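Local coordinates for hypothetical protein Atu0492 (Agrobacterium tumefaciens, PDB 2GMY) that is of unknown function but, as an AhpD-like member of the carboxymuconolactone decarboxylase family, may take part in antioxidant defence, at residues I38-S43 with Q67-M72; H32-L37 with E83-L88; I44-A49 with T132-A137. All coordinates share one frame; numbering follows the deposited sequence.

Contact 1: residues I38-S43 with Q67-M72; sequences IKLRAS and QWINLM
The backbones come nearest at Arg41 and Met72, whose CA atoms lie 6.2 Å apart, where helix 32-45 meets segment 67-72. Met72 is the main apolar partner from the second segment. Its CG is anti to the backbone N (chi1 -172°). The chain then bends at both chi2 and chi3, and the methyl CE ends at Leu40. There Met72 CE lies 3.9 Å from Leu40 CD2 and about as far from Leu40 CB. CE thus touches two carbons of the leucine, and the two side chains cross obliquely. Leu40 CD2 has further neighbours. Leu40 CD2 sits 3.9 Å from the carbonyl Ile69 O and 4.4 Å from Ile69 CG2. On the tryptophan side Leu40 CD2 approaches Trp68 CZ3 at 4.4 Å, obliquely to the ring. The indole N-H of Trp68 is used by Glu85.

Arg41 passes the other part of Met72. Arg41 CD is 3.9 Å from Met72 CG, and the arginine chain bends at chi2 (60°). At the far end Arg41 NH1 reaches the backbone carbonyl Met72 O at 2.9 Å. This hydrogen bond is weak, because the N-H...O angle is only 126°. NH1 also makes a weak bond to Ser73 O, while the stronger partner of the guanidinium is Asp93 of helix 83-96, which forms a salt bridge with NE.

The chemistry is therefore mixed. Apolar carbons of Leu40, Ile69 and Met72 meet here, and the Arg41 guanidinium lies beside them. The guanidinium draws on the carbonyls of Met72 and Ser73, but its main polar tie is to helix 83-96. Packing, more than the bent hydrogen bond, probably accounts for this contact.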
loop_
_atom_site.group_PDB
_atom_site.type_symbol
_atom_site.label_atom_id
_atom_site.label_comp_id
_atom_site.label_asym_id
_atom_site.label_seq_id
_atom_site.Cartn_x
_atom_site.Cartn_y
_atom_site.Cartn_z
ATOM N N ILE A 38 11.931 -0.373 -21.661
ATOM C CA ILE A 38 11.707 -1.421 -20.660
ATOM C C ILE A 38 12.721 -1.300 -19.517
ATOM O O ILE A 38 12.346 -1.340 -18.331
ATOM C CB ILE A 38 11.803 -2.827 -21.306
ATOM C CG1 ILE A 38 10.591 -3.092 -22.190
ATOM C CG2 ILE A 38 11.978 -3.897 -20.226
ATOM C CD1 ILE A 38 10.830 -4.225 -23.211
ATOM N N LYS A 39 13.997 -1.153 -19.871
ATOM C CA LYS A 39 15.054 -1.125 -18.858
ATOM C C LYS A 39 14.977 0.115 -17.986
ATOM O O LYS A 39 15.119 0.032 -16.762
ATOM C CB LYS A 39 16.434 -1.218 -19.502
ATOM C CG LYS A 39 16.737 -2.604 -20.057
ATOM C CD LYS A 39 18.061 -2.573 -20.806
ATOM C CE LYS A 39 18.486 -3.962 -21.181
ATOM N NZ LYS A 39 19.943 -3.960 -21.469
ATOM N N LEU A 40 14.740 1.266 -18.610
ATOM C CA LEU A 40 14.717 2.523 -17.860
ATOM C C LEU A 40 13.500 2.563 -16.947
ATOM O O LEU A 40 13.618 2.853 -15.749
ATOM C CB LEU A 40 14.748 3.729 -18.808
ATOM C CG LEU A 40 14.697 5.112 -18.144
ATOM C CD1 LEU A 40 15.813 5.297 -17.110
ATOM C CD2 LEU A 40 14.774 6.170 -19.218
ATOM N N ARG A 41 12.336 2.238 -17.492
ATOM C CA ARG A 41 11.111 2.322 -16.679
ATOM C C ARG A 41 11.120 1.362 -15.487
ATOM O O ARG A 41 10.831 1.779 -14.353
ATOM C CB ARG A 41 9.850 2.122 -17.530
ATOM C CG ARG A 41 8.550 2.179 -16.725
ATOM C CD ARG A 41 8.335 3.515 -16.010
ATOM N NE ARG A 41 7.160 3.384 -15.143
ATOM C CZ ARG A 41 6.828 4.253 -14.197
ATOM N NH1 ARG A 41 7.564 5.355 -14.000
ATOM N NH2 ARG A 41 5.748 4.021 -13.455
ATOM N N ALA A 42 11.486 0.097 -15.722
ATOM C CA ALA A 42 11.521 -0.881 -14.630
ATOM C C ALA A 42 12.525 -0.454 -13.562
ATOM O O ALA A 42 12.268 -0.583 -12.360
ATOM C CB ALA A 42 11.829 -2.284 -15.157
ATOM N N SER A 43 13.669 0.067 -14.011
ATOM C CA SER A 43 14.692 0.529 -13.068
ATOM C C SER A 43 14.204 1.682 -12.184
ATOM O O SER A 43 14.504 1.719 -10.985
ATOM C CB SER A 43 15.969 0.921 -13.817
ATOM O OG SER A 43 16.503 -0.211 -14.486
ATOM N N GLN A 67 13.547 14.730 -23.025
ATOM C CA GLN A 67 12.174 14.695 -22.536
ATOM C C GLN A 67 11.707 13.244 -22.399
ATOM O O GLN A 67 11.145 12.853 -21.379
ATOM C CB GLN A 67 11.280 15.436 -23.510
ATOM C CG GLN A 67 10.100 16.085 -22.884
ATOM C CD GLN A 67 9.394 17.033 -23.831
ATOM O OE1 GLN A 67 9.286 16.771 -25.039
ATOM N NE2 GLN A 67 8.904 18.134 -23.292
ATOM N N TRP A 68 11.949 12.451 -23.434
ATOM C CA TRP A 68 11.602 11.027 -23.416
ATOM C C TRP A 68 12.237 10.338 -22.209
ATOM O O TRP A 68 11.608 9.505 -21.543
ATOM C CB TRP A 68 12.106 10.388 -24.702
ATOM C CG TRP A 68 11.681 8.974 -24.990
ATOM C CD1 TRP A 68 10.644 8.582 -25.784
ATOM C CD2 TRP A 68 12.331 7.771 -24.556
ATOM N NE1 TRP A 68 10.596 7.208 -25.859
ATOM C CE2 TRP A 68 11.621 6.687 -25.118
ATOM C CE3 TRP A 68 13.448 7.505 -23.745
ATOM C CZ2 TRP A 68 11.986 5.358 -24.903
ATOM C CZ3 TRP A 68 13.813 6.171 -23.523
ATOM C CH2 TRP A 68 13.079 5.115 -24.100
ATOM N N ILE A 69 13.496 10.676 -21.949
ATOM C CA ILE A 69 14.263 10.114 -20.823
ATOM C C ILE A 69 13.741 10.614 -19.465
ATOM O O ILE A 69 13.424 9.814 -18.570
ATOM C CB ILE A 69 15.758 10.466 -20.983
ATOM C CG1 ILE A 69 16.343 9.748 -22.207
ATOM C CG2 ILE A 69 16.548 10.141 -19.714
ATOM C CD1 ILE A 69 17.780 10.224 -22.548
ATOM N N ASN A 70 13.629 11.930 -19.315
ATOM C CA ASN A 70 13.240 12.511 -18.025
ATOM C C ASN A 70 11.803 12.308 -17.598
ATOM O O ASN A 70 11.509 12.308 -16.399
ATOM C CB ASN A 70 13.569 13.987 -17.992
ATOM C CG ASN A 70 15.032 14.218 -17.777
ATOM O OD1 ASN A 70 15.746 14.629 -18.693
ATOM N ND2 ASN A 70 15.504 13.915 -16.574
ATOM N N LEU A 71 10.898 12.131 -18.549
ATOM C CA LEU A 71 9.498 11.998 -18.196
ATOM C C LEU A 71 9.083 10.558 -17.924
ATOM O O LEU A 71 7.941 10.284 -17.614
ATOM C CB LEU A 71 8.608 12.635 -19.252
ATOM C CG LEU A 71 8.546 14.164 -19.205
ATOM C CD1 LEU A 71 7.994 14.639 -20.475
ATOM C CD2 LEU A 71 7.674 14.626 -18.073
ATOM N N MET A 72 10.036 9.646 -18.011
ATOM C CA MET A 72 9.691 8.252 -17.871
ATOM C C MET A 72 9.212 7.913 -16.478
ATOM O O MET A 72 8.514 6.955 -16.280
ATOM C CB MET A 72 10.830 7.335 -18.222
ATOM C CG MET A 72 10.319 5.963 -18.241
ATOM S SD MET A 72 9.783 5.638 -19.895
ATOM C CE MET A 72 11.295 4.840 -20.199
#

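Contact 2: residues H32-L37 with E83-L88; sequences HRFIHL and EQERAL
Phe34 lays its CB and the CD1 side of its ring against one methyl of Leu88. Leu88 CD2 is 3.7 Å from Phe34 CB and approaches the ring obliquely. The far end of the ring meets Gln84. Phe34 CZ lies 3.3 Å from Gln84 OE1, which sits at the ring edge, near its plane. The amide and ring planes are 68° apart, so the two groups do not stack. Gln84 gets there as an extended chain with CG anti to the backbone N. Its NE2 makes a weak hydrogen bond to His114 O, and Phe115 packs edge-to-face on Phe34.

One turn on, Leu37 and Leu88 slide past each other in opposite directions. Leu37 CD2 is 3.7 Å from Leu88 CG. The other methyl, Leu37 CD1, rests 4.0 Å from Glu85 CB, on the aliphatic part of the glutamate.

Glu85 carries its carboxylate on to Arg33. Arg33 NE and Glu85 OE2 form a salt bridge at 3.5 Å, with the two planes 70° apart. The pair is not hydrogen-bonded. The stronger acidic partner of Arg33 is Glu31, at NH1. Glu85 OE1 accepts from Thr82 N, just before its own helix begins, and with OE2 held by Trp68 this should limit the rotation of the carboxylate.

The axes of segments 32-37 and 83-88 approach to 11.0 Å and cross at -41°. Leucine and phenylalanine lie between them, and polar groups gather toward the N-terminal turns. This is plain helix-to-helix packing of 32-45 on 83-96 within the all-helical, AhpD-like fold.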
loop_
_atom_site.group_PDB
_atom_site.type_symbol
_atom_site.label_atom_id
_atom_site.label_comp_id
_atom_site.label_asym_id
_atom_site.label_seq_id
_atom_site.Cartn_x
_atom_site.Cartn_y
_atom_site.Cartn_z
ATOM N N HIS A 32 15.463 -1.398 -30.437
ATOM C CA HIS A 32 16.296 -0.932 -29.333
ATOM C C HIS A 32 15.598 0.112 -28.460
ATOM O O HIS A 32 15.798 0.139 -27.240
ATOM C CB HIS A 32 17.665 -0.451 -29.829
ATOM C CG HIS A 32 18.503 -1.550 -30.404
ATOM N ND1 HIS A 32 18.856 -2.669 -29.681
ATOM C CD2 HIS A 32 19.046 -1.711 -31.636
ATOM C CE1 HIS A 32 19.583 -3.472 -30.439
ATOM N NE2 HIS A 32 19.711 -2.915 -31.632
ATOM N N ARG A 33 14.766 0.946 -29.079
ATOM C CA ARG A 33 13.973 1.931 -28.348
ATOM C C ARG A 33 13.099 1.270 -27.277
ATOM O O ARG A 33 12.977 1.786 -26.156
ATOM C CB ARG A 33 13.097 2.732 -29.305
ATOM C CG ARG A 33 12.275 3.769 -28.573
ATOM C CD ARG A 33 11.334 4.551 -29.467
ATOM N NE ARG A 33 10.361 3.721 -30.165
ATOM C CZ ARG A 33 10.444 3.401 -31.450
ATOM N NH1 ARG A 33 11.471 3.835 -32.173
ATOM N NH2 ARG A 33 9.504 2.649 -32.016
ATOM N N PHE A 34 12.516 0.127 -27.620
ATOM C CA PHE A 34 11.649 -0.603 -26.683
ATOM C C PHE A 34 12.468 -1.258 -25.569
ATOM O O PHE A 34 12.034 -1.307 -24.407
ATOM C CB PHE A 34 10.793 -1.641 -27.416
ATOM C CG PHE A 34 9.859 -1.047 -28.450
ATOM C CD1 PHE A 34 9.222 0.181 -28.231
ATOM C CD2 PHE A 34 9.592 -1.737 -29.630
ATOM C CE1 PHE A 34 8.347 0.725 -29.192
ATOM C CE2 PHE A 34 8.726 -1.202 -30.589
ATOM C CZ PHE A 34 8.106 0.033 -30.361
ATOM N N ILE A 35 13.651 -1.760 -25.921
ATOM C CA ILE A 35 14.551 -2.326 -24.920
ATOM C C ILE A 35 14.972 -1.233 -23.925
ATOM O O ILE A 35 14.919 -1.439 -22.706
ATOM C CB ILE A 35 15.766 -3.027 -25.571
ATOM C CG1 ILE A 35 15.286 -4.209 -26.419
ATOM C CG2 ILE A 35 16.744 -3.499 -24.484
ATOM C CD1 ILE A 35 16.422 -4.914 -27.188
ATOM N N HIS A 36 15.358 -0.066 -24.441
ATOM C CA HIS A 36 15.702 1.071 -23.577
ATOM C C HIS A 36 14.556 1.455 -22.646
ATOM O O HIS A 36 14.753 1.678 -21.452
ATOM C CB HIS A 36 16.060 2.295 -24.414
ATOM C CG HIS A 36 17.314 2.132 -25.204
ATOM N ND1 HIS A 36 18.444 1.543 -24.682
ATOM C CD2 HIS A 36 17.627 2.503 -26.469
ATOM C CE1 HIS A 36 19.401 1.552 -25.596
ATOM N NE2 HIS A 36 18.930 2.126 -26.688
ATOM N N LEU A 37 13.364 1.542 -23.212
ATOM C CA LEU A 37 12.164 1.907 -22.459
ATOM C C LEU A 37 11.891 0.915 -21.332
ATOM O O LEU A 37 11.603 1.308 -20.195
ATOM C CB LEU A 37 10.983 1.953 -23.430
ATOM C CG LEU A 37 9.624 2.334 -22.852
ATOM C CD1 LEU A 37 8.781 2.934 -23.957
ATOM C CD2 LEU A 37 8.923 1.136 -22.177
ATOM N N GLU A 83 1.258 5.995 -28.663
ATOM C CA GLU A 83 0.293 5.043 -28.114
ATOM C C GLU A 83 0.932 3.662 -27.924
ATOM O O GLU A 83 0.676 2.986 -26.932
ATOM C CB GLU A 83 -0.979 4.959 -28.965
ATOM C CG GLU A 83 -1.831 6.237 -28.872
ATOM C CD GLU A 83 -2.147 6.653 -27.426
ATOM O OE1 GLU A 83 -2.686 5.817 -26.661
ATOM O OE2 GLU A 83 -1.867 7.822 -27.048
ATOM N N GLN A 84 1.792 3.275 -28.858
ATOM C CA GLN A 84 2.515 2.014 -28.737
ATOM C C GLN A 84 3.422 2.016 -27.503
ATOM O O GLN A 84 3.431 1.048 -26.742
ATOM C CB GLN A 84 3.359 1.760 -29.975
ATOM C CG GLN A 84 4.082 0.430 -29.935
ATOM C CD GLN A 84 4.794 0.124 -31.237
ATOM O OE1 GLN A 84 5.340 1.018 -31.886
ATOM N NE2 GLN A 84 4.825 -1.162 -31.607
ATOM N N GLU A 85 4.185 3.094 -27.319
ATOM C CA GLU A 85 5.036 3.224 -26.115
ATOM C C GLU A 85 4.197 3.177 -24.835
ATOM O O GLU A 85 4.593 2.532 -23.844
ATOM C CB GLU A 85 5.856 4.513 -26.149
ATOM C CG GLU A 85 6.947 4.463 -27.195
ATOM C CD GLU A 85 7.682 5.783 -27.376
ATOM O OE1 GLU A 85 7.053 6.857 -27.247
ATOM O OE2 GLU A 85 8.895 5.737 -27.660
ATOM N N ARG A 86 3.049 3.855 -24.843
ATOM C CA ARG A 86 2.155 3.798 -23.683
ATOM C C ARG A 86 1.662 2.396 -23.375
ATOM O O ARG A 86 1.538 2.016 -22.208
ATOM C CB ARG A 86 0.955 4.736 -23.830
ATOM C CG ARG A 86 1.359 6.181 -23.852
ATOM C CD ARG A 86 0.136 7.088 -23.964
ATOM N NE ARG A 86 -0.630 7.123 -22.715
ATOM C CZ ARG A 86 -0.286 7.832 -21.639
ATOM N NH1 ARG A 86 0.811 8.590 -21.643
ATOM N NH2 ARG A 86 -1.041 7.775 -20.547
ATOM N N ALA A 87 1.381 1.627 -24.425
ATOM C CA ALA A 87 0.927 0.255 -24.259
ATOM C C ALA A 87 2.037 -0.553 -23.595
ATOM O O ALA A 87 1.806 -1.312 -22.658
ATOM C CB ALA A 87 0.577 -0.327 -25.605
ATOM N N LEU A 88 3.258 -0.367 -24.075
ATOM C CA LEU A 88 4.402 -1.068 -23.513
ATOM C C LEU A 88 4.646 -0.648 -22.058
ATOM O O LEU A 88 4.811 -1.495 -21.192
ATOM C CB LEU A 88 5.642 -0.804 -24.374
ATOM C CG LEU A 88 6.957 -1.462 -23.952
ATOM C CD1 LEU A 88 6.801 -2.963 -23.706
ATOM C CD2 LEU A 88 8.041 -1.182 -25.002
#

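Contact 3: residues I44-A49 with T132-A137; sequences IINGCA and TWNRIA
Asn134 meets the 44-49 segment first, at Asn46 and Cys48. Asn134 CA is 5.7 Å from Cys48 CA, the nearest backbone pair. The amides of Asn134 and Asn46 cross at about a right angle, with their planes 77° apart. Asn134 ND2 and Asn46 ND2 are 2.8 Å apart. This is a close approach of two donors and no hydrogen bond. Each amide has its own partner: Asn134 OD1 is bonded to Ser43 OG, one turn back on helix 32-45, and Asn46 ND2 to Asn131 OD1. Asn134 OD1 also lies 3.6 Å from Cys48 CB.

The facing segment changes course here. Helix 32-45 ends in a Schellman motif, and Gly47 takes the positive phi (75°). Cys48 follows as the N-cap of helix 49-61, its side chain capping a backbone N of that helix's first turn. With Cys51 it forms a CXXC sequence, the redox motif of AhpD proteins, so a similar role is plausible here.

Arg135 comes next. Its CB points away from the 44-49 segment. The chain runs extended from CG to NE and then turns at chi4, and Arg135 NH1 lies 4.0 Å from Asn46 ND2. A water accepts from Arg135 NH2 at 2.9 Å. The same water lies 2.7 Å from Asn46 OD1. Asn131 OD1 is bonded to Arg135 NH1 as well, and Arg135 NH2 bonds to Thr96 O of a neighbouring subunit.

Ala137, a turn beyond Asn134, puts its CB 3.6 Å from Cys48 SG. The sulfur is turned that way with SG anti to the backbone N (chi1 -171°).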
loop_
_atom_site.group_PDB
_atom_site.type_symbol
_atom_site.label_atom_id
_atom_site.label_comp_id
_atom_site.label_asym_id
_atom_site.label_seq_id
_atom_site.Cartn_x
_atom_site.Cartn_y
_atom_site.Cartn_z
ATOM N N ILE A 44 13.444 2.606 -12.767
ATOM C CA ILE A 44 12.861 3.690 -11.984
ATOM C C ILE A 44 11.900 3.103 -10.931
ATOM O O ILE A 44 11.971 3.448 -9.738
ATOM C CB ILE A 44 12.157 4.707 -12.878
ATOM C CG1 ILE A 44 13.192 5.473 -13.710
ATOM C CG2 ILE A 44 11.352 5.701 -12.043
ATOM C CD1 ILE A 44 12.587 6.224 -14.909
ATOM N N ILE A 45 11.011 2.211 -11.358
ATOM C CA ILE A 45 10.036 1.636 -10.422
ATOM C C ILE A 45 10.747 0.972 -9.259
ATOM O O ILE A 45 10.357 1.121 -8.084
ATOM C CB ILE A 45 9.144 0.607 -11.129
ATOM C CG1 ILE A 45 8.264 1.310 -12.164
ATOM C CG2 ILE A 45 8.297 -0.159 -10.117
ATOM C CD1 ILE A 45 7.506 0.359 -13.067
ATOM N N ASN A 46 11.796 0.225 -9.598
ATOM C CA ASN A 46 12.519 -0.560 -8.598
ATOM C C ASN A 46 13.514 0.237 -7.759
ATOM O O ASN A 46 14.160 -0.340 -6.890
ATOM C CB ASN A 46 13.205 -1.748 -9.246
ATOM C CG ASN A 46 12.227 -2.824 -9.642
ATOM O OD1 ASN A 46 11.177 -2.993 -9.004
ATOM N ND2 ASN A 46 12.555 -3.549 -10.702
ATOM N N GLY A 47 13.654 1.532 -8.039
ATOM C CA GLY A 47 14.523 2.393 -7.230
ATOM C C GLY A 47 16.010 2.166 -7.500
ATOM O O GLY A 47 16.865 2.513 -6.668
ATOM N N CYS A 48 16.327 1.598 -8.660
ATOM C CA CYS A 48 17.709 1.205 -8.939
ATOM C C CYS A 48 18.488 2.327 -9.630
ATOM O O CYS A 48 18.448 2.460 -10.865
ATOM C CB CYS A 48 17.745 -0.066 -9.779
ATOM S SG CYS A 48 19.442 -0.690 -9.912
ATOM N N ALA A 49 19.179 3.138 -8.828
ATOM C CA ALA A 49 19.985 4.247 -9.364
ATOM C C ALA A 49 21.085 3.739 -10.290
ATOM O O ALA A 49 21.353 4.341 -11.339
ATOM C CB ALA A 49 20.587 5.067 -8.240
ATOM N N THR A 132 15.777 -8.633 -12.660
ATOM C CA THR A 132 16.878 -9.367 -12.047
ATOM C C THR A 132 18.071 -8.432 -11.798
ATOM O O THR A 132 18.599 -8.377 -10.680
ATOM C CB THR A 132 17.256 -10.593 -12.891
ATOM O OG1 THR A 132 16.191 -11.558 -12.791
ATOM C CG2 THR A 132 18.544 -11.239 -12.370
ATOM N N TRP A 133 18.497 -7.694 -12.819
ATOM C CA TRP A 133 19.606 -6.747 -12.624
ATOM C C TRP A 133 19.298 -5.747 -11.507
ATOM O O TRP A 133 20.163 -5.449 -10.680
ATOM C CB TRP A 133 19.923 -5.980 -13.906
ATOM C CG TRP A 133 20.622 -6.768 -14.960
ATOM C CD1 TRP A 133 20.152 -7.056 -16.211
ATOM C CD2 TRP A 133 21.935 -7.341 -14.880
ATOM N NE1 TRP A 133 21.093 -7.784 -16.912
ATOM C CE2 TRP A 133 22.193 -7.974 -16.116
ATOM C CE3 TRP A 133 22.917 -7.385 -13.878
ATOM C CZ2 TRP A 133 23.408 -8.648 -16.387
ATOM C CZ3 TRP A 133 24.118 -8.056 -14.139
ATOM C CH2 TRP A 133 24.349 -8.679 -15.384
ATOM N N ASN A 134 18.074 -5.219 -11.479
ATOM C CA ASN A 134 17.690 -4.278 -10.406
ATOM C C ASN A 134 17.844 -4.889 -9.009
ATOM O O ASN A 134 18.298 -4.226 -8.066
ATOM C CB ASN A 134 16.254 -3.795 -10.581
ATOM C CG ASN A 134 16.039 -2.943 -11.839
ATOM O OD1 ASN A 134 16.982 -2.402 -12.463
ATOM N ND2 ASN A 134 14.780 -2.795 -12.201
ATOM N N ARG A 135 17.441 -6.152 -8.874
ATOM C CA ARG A 135 17.549 -6.834 -7.587
ATOM C C ARG A 135 18.993 -7.078 -7.171
ATOM O O ARG A 135 19.340 -6.943 -5.996
ATOM C CB ARG A 135 16.732 -8.130 -7.617
ATOM C CG ARG A 135 15.242 -7.832 -7.563
ATOM C CD ARG A 135 14.319 -9.011 -7.886
ATOM N NE ARG A 135 12.953 -8.633 -7.509
ATOM C CZ ARG A 135 12.165 -7.843 -8.242
ATOM N NH1 ARG A 135 12.575 -7.370 -9.426
ATOM N NH2 ARG A 135 10.963 -7.522 -7.787
ATOM N N ILE A 136 19.835 -7.424 -8.145
ATOM C CA ILE A 136 21.262 -7.591 -7.902
ATOM C C ILE A 136 21.904 -6.261 -7.518
ATOM O O ILE A 136 22.609 -6.177 -6.508
ATOM C CB ILE A 136 21.963 -8.210 -9.135
ATOM C CG1 ILE A 136 21.469 -9.649 -9.336
ATOM C CG2 ILE A 136 23.494 -8.166 -8.998
ATOM C CD1 ILE A 136 21.789 -10.229 -10.724
ATOM N N ALA A 137 21.650 -5.220 -8.303
ATOM C CA ALA A 137 22.304 -3.925 -8.058
ATOM C C ALA A 137 21.848 -3.272 -6.754
ATOM O O ALA A 137 22.666 -2.770 -5.981
ATOM C CB ALA A 137 22.102 -2.994 -9.218
HETATM O O HOH W 1 9.576 -5.116 -8.700
#

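How the contacts relate
All three contacts use helix 32-45 or its C-terminal end. Contact 2 lies on its first turns, contact 1 further along, and contact 3 where it ends. Contacts 1 and 2 have centres about 10 Å apart and touch. Trp68 NE1 probably bonds to Glu85 OE2 at 2.9 Å, so that carboxylate serves both. Contacts 1 and 3 are about 13 Å apart between centres. A probable bond from Cys48 N to Ser43 O (3.0 Å) connects contact 1 to the possible redox site at the CXXC sequence. Contacts 2 and 3, about 19 Å apart between centres, lie on opposite sides of the chain's centre and do not touch.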